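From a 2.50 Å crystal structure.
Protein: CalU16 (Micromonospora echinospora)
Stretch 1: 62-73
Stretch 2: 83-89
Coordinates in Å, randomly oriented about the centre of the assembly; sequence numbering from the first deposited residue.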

# COMPACT_ATOMS: atom_id res chain seq x y z
N ASN A 62 -16.45 -0.40 -4.24
CA ASN A 62 -15.49 0.59 -4.70
C ASN A 62 -15.20 1.68 -3.69
O ASN A 62 -15.96 1.89 -2.75
CB ASN A 62 -15.96 1.22 -6.02
CG ASN A 62 -16.95 2.33 -5.81
OD1 ASN A 62 -18.05 2.12 -5.28
ND2 ASN A 62 -16.56 3.54 -6.22
N PHE A 63 -14.08 2.36 -3.93
CA PHE A 63 -13.51 3.31 -2.97
C PHE A 63 -13.01 4.58 -3.67
O PHE A 63 -12.50 4.51 -4.79
CB PHE A 63 -12.32 2.67 -2.23
CG PHE A 63 -11.04 2.67 -3.02
CD1 PHE A 63 -10.11 3.68 -2.87
CD2 PHE A 63 -10.77 1.66 -3.92
CE1 PHE A 63 -8.93 3.70 -3.59
CE2 PHE A 63 -9.60 1.67 -4.66
CZ PHE A 63 -8.67 2.69 -4.50
N ALA A 64 -13.15 5.72 -2.99
CA ALA A 64 -12.45 6.95 -3.36
C ALA A 64 -11.86 7.55 -2.11
O ALA A 64 -12.46 7.49 -1.05
CB ALA A 64 -13.40 7.96 -4.00
N LEU A 65 -10.68 8.13 -2.27
CA LEU A 65 -9.98 8.80 -1.20
C LEU A 65 -9.95 10.28 -1.57
O LEU A 65 -9.78 10.64 -2.74
CB LEU A 65 -8.58 8.19 -1.06
CG LEU A 65 -8.65 6.65 -1.15
CD1 LEU A 65 -7.30 6.03 -1.42
CD2 LEU A 65 -9.26 6.05 0.09
N GLN A 66 -10.15 11.13 -0.58
CA GLN A 66 -10.29 12.55 -0.80
C GLN A 66 -9.02 13.20 -1.35
O GLN A 66 -8.22 13.78 -0.59
CB GLN A 66 -10.68 13.22 0.51
CG GLN A 66 -11.05 14.68 0.35
CD GLN A 66 -12.34 14.88 -0.44
OE1 GLN A 66 -13.27 14.05 -0.38
NE2 GLN A 66 -12.40 15.98 -1.19
N GLY A 67 -8.84 13.14 -2.66
CA GLY A 67 -7.71 13.80 -3.30
C GLY A 67 -7.28 12.97 -4.49
O GLY A 67 -6.13 12.54 -4.58
N ASN A 68 -8.23 12.75 -5.39
CA ASN A 68 -8.08 11.78 -6.46
C ASN A 68 -8.36 10.35 -6.00
O ASN A 68 -9.40 10.05 -5.41
N ALA A 69 -7.37 9.51 -6.25
CA ALA A 69 -7.45 8.04 -6.23
C ALA A 69 -8.76 7.42 -5.83
O ALA A 69 -9.35 7.74 -4.83
CB ALA A 69 -6.31 7.44 -5.41
N SER A 70 -9.14 6.45 -6.63
CA SER A 70 -10.38 5.76 -6.46
C SER A 70 -10.07 4.40 -6.99
O SER A 70 -9.02 4.21 -7.60
CB SER A 70 -11.45 6.41 -7.33
OG SER A 70 -11.03 6.39 -8.69
N GLY A 71 -10.96 3.46 -6.81
CA GLY A 71 -10.77 2.20 -7.48
C GLY A 71 -11.79 1.23 -7.03
O GLY A 71 -12.72 1.59 -6.30
N ASP A 72 -11.62 -0.00 -7.46
CA ASP A 72 -12.56 -1.04 -7.10
C ASP A 72 -11.92 -1.97 -6.10
O ASP A 72 -10.72 -1.93 -5.88
CB ASP A 72 -13.06 -1.76 -8.34
CG ASP A 72 -13.86 -0.84 -9.22
OD1 ASP A 72 -14.96 -0.42 -8.78
OD2 ASP A 72 -13.38 -0.49 -10.32
N ILE A 73 -12.78 -2.77 -5.50
CA ILE A 73 -12.38 -3.69 -4.48
C ILE A 73 -12.50 -5.04 -5.13
O ILE A 73 -13.55 -5.69 -5.07
CB ILE A 73 -13.28 -3.51 -3.24
CG1 ILE A 73 -13.12 -2.07 -2.71
CG2 ILE A 73 -12.94 -4.54 -2.17
CD1 ILE A 73 -13.97 -1.75 -1.50
N THR A 83 -7.13 -6.86 -2.20
CA THR A 83 -6.70 -6.34 -3.49
C THR A 83 -7.72 -5.32 -4.00
O THR A 83 -8.93 -5.49 -3.89
CB THR A 83 -6.52 -7.45 -4.54
OG1 THR A 83 -5.81 -8.55 -3.96
CG2 THR A 83 -5.74 -6.92 -5.77
N ILE A 84 -7.19 -4.24 -4.57
CA ILE A 84 -7.99 -3.17 -5.09
C ILE A 84 -7.32 -2.60 -6.33
O ILE A 84 -6.09 -2.68 -6.46
CB ILE A 84 -8.15 -2.04 -4.06
CG1 ILE A 84 -6.79 -1.50 -3.60
CG2 ILE A 84 -8.96 -2.51 -2.88
CD1 ILE A 84 -6.84 -0.03 -3.24
N SER A 85 -8.13 -2.03 -7.22
CA SER A 85 -7.61 -1.32 -8.40
C SER A 85 -7.26 0.07 -7.94
O SER A 85 -7.64 0.48 -6.85
CB SER A 85 -8.63 -1.24 -9.55
OG SER A 85 -9.70 -0.33 -9.26
N TRP A 86 -6.55 0.80 -8.77
CA TRP A 86 -6.00 2.07 -8.36
C TRP A 86 -5.95 3.03 -9.56
O TRP A 86 -5.03 2.95 -10.39
CB TRP A 86 -4.62 1.83 -7.76
CG TRP A 86 -4.07 2.97 -7.02
CD1 TRP A 86 -3.29 3.96 -7.50
CD2 TRP A 86 -4.27 3.24 -5.63
NE1 TRP A 86 -2.99 4.87 -6.51
CE2 TRP A 86 -3.58 4.44 -5.34
CE3 TRP A 86 -4.97 2.59 -4.60
CZ2 TRP A 86 -3.56 5.00 -4.08
CZ3 TRP A 86 -4.94 3.13 -3.34
CH2 TRP A 86 -4.23 4.33 -3.08
N VAL A 87 -6.95 3.92 -9.64
CA VAL A 87 -7.04 4.84 -10.78
C VAL A 87 -6.68 6.27 -10.37
O VAL A 87 -7.15 6.76 -9.34
CB VAL A 87 -8.39 4.72 -11.58
CG1 VAL A 87 -9.43 3.84 -10.88
CG2 VAL A 87 -8.96 6.09 -11.93
N TYR A 88 -5.81 6.91 -11.16
CA TYR A 88 -5.37 8.29 -10.91
C TYR A 88 -5.15 9.09 -12.21
O TYR A 88 -4.59 8.59 -13.19
CB TYR A 88 -4.12 8.31 -10.02
CG TYR A 88 -3.80 9.68 -9.42
CD1 TYR A 88 -4.60 10.24 -8.43
CD2 TYR A 88 -2.69 10.43 -9.86
CE1 TYR A 88 -4.31 11.49 -7.88
CE2 TYR A 88 -2.39 11.67 -9.32
CZ TYR A 88 -3.20 12.20 -8.33
OH TYR A 88 -2.90 13.44 -7.80
N GLU A 89 -5.56 10.34 -12.18
CA GLU A 89 -5.78 11.16 -13.38
C GLU A 89 -4.80 11.00 -14.57
O GLU A 89 -5.20 10.60 -15.68
CB GLU A 89 -5.87 12.63 -12.96
CG GLU A 89 -5.93 13.65 -14.10
CD GLU A 89 -7.16 13.51 -14.96
OE1 GLU A 89 -7.94 14.49 -15.03
OE2 GLU A 89 -7.36 12.42 -15.56
O HOH W 1 -11.22 -1.08 -11.48

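Neighbouring strands illustrate a general principle: backbone hydrogen bonds set the spacing of two strands, and the side chains then fill whatever space that spacing leaves. In CalU16 the principle can be followed residue by residue. Residues 62-73 fold back on themselves, so that Phe63 and Gly71 bond to each other through both backbone groups, and the returning arm, Ser70 to Asp72, runs alongside residues 83-89 at an angle of 135° to strand 83-86.

The alignment rests on an antiparallel pair, Ser70 with Val87. Val87 N donates to Ser70 O at 2.9 Å and almost in line, whereas the return bond, from Ser70 N to Val87 O at 3.4 Å, is weak. Ala69 CA also lies 3.4 Å from Val87 O, its hydrogen pointing nearly straight at the oxygen. Two residues along, the pattern changes. Ser85 N still donates to Asp72 O (2.9 Å), but Asp72 N gives its hydrogen to the side chain, Ser85 OG, at 2.7 Å. A water links Ser85 OG (2.8 Å) with Asp72 OD2 (2.5 Å), donating to the carboxylate.

Between these two bonded sites lies the hollow of the contact, at Gly71. A CB modelled on Gly71 would point toward the second stretch and fall 2.1 Å from Ser85 O, a clash. With no side chain there, the two backbones lie close, with Gly71 CA 3.3 Å from Ser85 OG. Phe63 also reaches this carbonyl: its ring meets Ser85 O edge-on, with CE2 3.2 Å from the oxygen.

The larger bumps are aromatic. Phe63 points toward the second stretch, and the tip of its ring, CZ, lies 3.5 Å from Ile84 CD1 and 3.7 Å from Trp86 CE3. The Phe63 ring and the six-membered ring of Trp86 meet obliquely, their planes at 36° and centroids 5.7 Å apart. Although Trp86 leaves its backbone pointing away, the end of its side chain comes nearer the first stretch. Ala69 CB sits over one face of the indole, 3.9 Å from Trp86 CZ2, a small bump on a flat surface; Leu65 CD1 approaches obliquely, 3.9 Å from Trp86 CH2.

Beyond the indole, Tyr88 lays its ring edge along the turn, with CD1 3.6 Å from Ala69 N and CE1 3.9 Å from Gly67 O. At the other end of the contact, Ile84 CG2 packs more loosely against Ile73 CG1, at 4.2 Å.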